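Local atomic coordinates of N-acetylglucosamine-6-phosphate deacetylase (Thermotoga maritima, PDB entry 1O12), a protein that probably removes the acetyl group from N-acetylglucosamine-6-phosphate, as a metal-dependent hydrolase of the NagA family. Residues Glu195-Lys198 with Phe199-Gly203. Numbering follows the deposited sequence.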
ATOM      1  N   GLU A 195      -6.589  -6.250 -16.425  1.00 40.06           N
ATOM      2  CA  GLU A 195      -7.570  -5.550 -17.237  1.00 41.20           C
ATOM      3  C   GLU A 195      -7.331  -4.056 -17.164  1.00 40.40           C
ATOM      4  O   GLU A 195      -7.489  -3.337 -18.149  1.00 40.47           O
ATOM      5  CB  GLU A 195      -8.984  -5.893 -16.799  1.00 42.91           C
ATOM      6  CG  GLU A 195      -9.353  -7.319 -17.119  1.00 44.38           C
ATOM      7  CD  GLU A 195     -10.684  -7.723 -16.516  1.00 46.66           C
ATOM      8  OE1 GLU A 195     -10.910  -7.474 -15.305  1.00 45.06           O
ATOM      9  OE2 GLU A 195     -11.500  -8.306 -17.267  1.00 48.23           O
ATOM     10  N   PHE A 196      -6.929  -3.587 -15.995  1.00 39.72           N
ATOM     11  CA  PHE A 196      -6.613  -2.184 -15.848  1.00 39.11           C
ATOM     12  C   PHE A 196      -5.356  -1.918 -16.673  1.00 40.39           C
ATOM     13  O   PHE A 196      -5.278  -0.913 -17.375  1.00 41.21           O
ATOM     14  CB  PHE A 196      -6.343  -1.843 -14.386  1.00 37.87           C
ATOM     15  CG  PHE A 196      -5.717  -0.509 -14.198  1.00 35.09           C
ATOM     16  CD1 PHE A 196      -6.494   0.631 -14.145  1.00 35.72           C
ATOM     17  CD2 PHE A 196      -4.344  -0.389 -14.136  1.00 33.66           C
ATOM     18  CE1 PHE A 196      -5.902   1.884 -14.033  1.00 36.79           C
ATOM     19  CE2 PHE A 196      -3.742   0.854 -14.030  1.00 35.11           C
ATOM     20  CZ  PHE A 196      -4.512   1.990 -13.977  1.00 36.13           C
HETATM   21  N   MSE A 197      -4.379  -2.822 -16.585  1.00 41.46           N
HETATM   22  CA  MSE A 197      -3.114  -2.684 -17.319  1.00 43.91           C
HETATM   23  C   MSE A 197      -3.270  -2.541 -18.840  1.00 43.94           C
HETATM   24  O   MSE A 197      -2.431  -1.908 -19.512  1.00 42.56           O
HETATM   25  CB  MSE A 197      -2.195  -3.870 -17.029  1.00 46.00           C
HETATM   26  CG  MSE A 197      -1.563  -3.830 -15.662  1.00 52.26           C
HETATM   27 SE   MSE A 197      -0.279  -2.331 -15.429  1.00 63.85          SE
HETATM   28  CE  MSE A 197       1.235  -3.074 -16.425  1.00 57.78           C
ATOM     29  N   LYS A 198      -4.320  -3.151 -19.380  1.00 42.10           N
ATOM     30  CA  LYS A 198      -4.566  -3.051 -20.801  1.00 43.21           C
ATOM     31  C   LYS A 198      -4.746  -1.569 -21.093  1.00 42.67           C
ATOM     32  O   LYS A 198      -4.313  -1.069 -22.136  1.00 42.31           O
ATOM     33  CB  LYS A 198      -5.842  -3.804 -21.172  1.00 46.27           C
ATOM     34  CG  LYS A 198      -5.674  -4.883 -22.239  1.00 50.87           C
ATOM     35  CD  LYS A 198      -6.571  -6.106 -21.929  1.00 54.03           C
ATOM     36  CE  LYS A 198      -6.092  -6.894 -20.684  1.00 54.96           C
ATOM     37  NZ  LYS A 198      -7.050  -7.965 -20.222  1.00 55.12           N
ATOM     38  N   PHE A 199      -5.375  -0.862 -20.158  1.00 41.08           N
ATOM     39  CA  PHE A 199      -5.596   0.558 -20.341  1.00 40.20           C
ATOM     40  C   PHE A 199      -4.427   1.413 -19.915  1.00 39.89           C
ATOM     41  O   PHE A 199      -4.219   2.483 -20.459  1.00 40.29           O
ATOM     42  CB  PHE A 199      -6.857   1.010 -19.616  1.00 40.12           C
ATOM     43  CG  PHE A 199      -8.110   0.608 -20.307  1.00 39.60           C
ATOM     44  CD1 PHE A 199      -8.632  -0.663 -20.136  1.00 40.23           C
ATOM     45  CD2 PHE A 199      -8.754   1.489 -21.159  1.00 38.58           C
ATOM     46  CE1 PHE A 199      -9.789  -1.047 -20.815  1.00 41.16           C
ATOM     47  CE2 PHE A 199      -9.898   1.110 -21.834  1.00 38.86           C
ATOM     48  CZ  PHE A 199     -10.416  -0.162 -21.660  1.00 38.93           C
ATOM     49  N   TYR A 200      -3.667   0.945 -18.936  1.00 40.62           N
ATOM     50  CA  TYR A 200      -2.512   1.683 -18.468  1.00 40.64           C
ATOM     51  C   TYR A 200      -1.449   1.713 -19.549  1.00 41.77           C
ATOM     52  O   TYR A 200      -0.722   2.683 -19.674  1.00 41.51           O
ATOM     53  CB  TYR A 200      -1.934   1.022 -17.231  1.00 40.76           C
ATOM     54  CG  TYR A 200      -0.643   1.652 -16.762  1.00 40.66           C
ATOM     55  CD1 TYR A 200      -0.650   2.879 -16.085  1.00 38.76           C
ATOM     56  CD2 TYR A 200       0.596   1.006 -16.976  1.00 39.96           C
ATOM     57  CE1 TYR A 200       0.533   3.454 -15.619  1.00 39.34           C
ATOM     58  CE2 TYR A 200       1.797   1.573 -16.512  1.00 38.44           C
ATOM     59  CZ  TYR A 200       1.752   2.792 -15.832  1.00 40.66           C
ATOM     60  OH  TYR A 200       2.907   3.335 -15.325  1.00 41.31           O
ATOM     61  N   LYS A 201      -1.357   0.636 -20.323  1.00 43.78           N
ATOM     62  CA  LYS A 201      -0.379   0.556 -21.397  1.00 44.90           C
ATOM     63  C   LYS A 201      -0.746   1.512 -22.520  1.00 44.80           C
ATOM     64  O   LYS A 201       0.108   1.878 -23.322  1.00 44.14           O
ATOM     65  CB  LYS A 201      -0.333  -0.848 -21.968  1.00 48.21           C
ATOM     66  CG  LYS A 201       0.046  -1.943 -20.992  1.00 52.15           C
ATOM     67  CD  LYS A 201      -0.262  -3.323 -21.617  1.00 54.00           C
ATOM     68  CE  LYS A 201       0.161  -4.436 -20.686  1.00 55.72           C
ATOM     69  NZ  LYS A 201       1.601  -4.271 -20.286  1.00 56.11           N
ATOM     70  N   GLU A 202      -2.017   1.909 -22.582  1.00 44.47           N
ATOM     71  CA  GLU A 202      -2.475   2.821 -23.630  1.00 44.24           C
ATOM     72  C   GLU A 202      -2.519   4.270 -23.169  1.00 42.61           C
ATOM     73  O   GLU A 202      -2.999   5.140 -23.892  1.00 40.85           O
ATOM     74  CB  GLU A 202      -3.863   2.431 -24.122  1.00 47.27           C
ATOM     75  CG  GLU A 202      -3.980   1.062 -24.790  1.00 53.01           C
ATOM     76  CD  GLU A 202      -3.070   0.873 -26.019  1.00 56.92           C
ATOM     77  OE1 GLU A 202      -2.848   1.833 -26.799  1.00 57.88           O
ATOM     78  OE2 GLU A 202      -2.594  -0.271 -26.219  1.00 60.14           O
ATOM     79  N   GLY A 203      -2.038   4.526 -21.954  1.00 41.62           N
ATOM     80  CA  GLY A 203      -2.031   5.884 -21.450  1.00 37.85           C
ATOM     81  C   GLY A 203      -3.049   6.252 -20.391  1.00 38.27           C
ATOM     82  O   GLY A 203      -3.063   7.394 -19.953  1.00 40.38           O
TER
HETATM   83  O   HOH W   1      -2.620  -2.739 -23.947  1.00 57.50           O
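Phe-196 and Tyr-200 are joined by the i to i+4 backbone bond of an alpha-helix, Tyr-200 N to Phe-196 O at 2.9 Å, while Phe-199 N makes a weak bond to the same oxygen. The helix, 193-200, finishes in a Schellman motif: Gly-203, with positive phi (106°), is the C-prime residue, and its N bonds to Tyr-200 O at 3.2 Å, as Val-204 N does to Phe-199 O. The last turns of this helix of the amidohydrolase TIM barrel illustrate how residues three and four apart come to lie near one another, with Phe-196 and Phe-199 buried and Lys-198, Lys-201 and Glu-202 exposed. The Phe-196 ring lies obliquely against Tyr-200, Phe-196 CE2 standing 3.7 Å from Tyr-200 CB; a chi1 of 167° carries the ring over beside the carbonyl carbon, and it packs on Ile-224 and Ala-227 of helix 223-230. On another flank the Phe-199 ring meets Glu-195 O at its edge, Phe-199 CD1 lying 3.5 Å from that oxygen, and the ring also meets Phe-164. Selenomethionine Met-197, bent at chi2 and chi3, runs alongside Tyr-200 in an oblique Met-aromatic contact, Met-197 SE 4.7 Å from the Tyr-200 ring centroid. The Tyr-200 hydroxyl is hydrogen-bonded to Asp-233, which anchors the far end of that ring. Toward the exposed end, a water donates to Lys-198 O at 3.0 Å and, more weakly, to Glu-202 OE2.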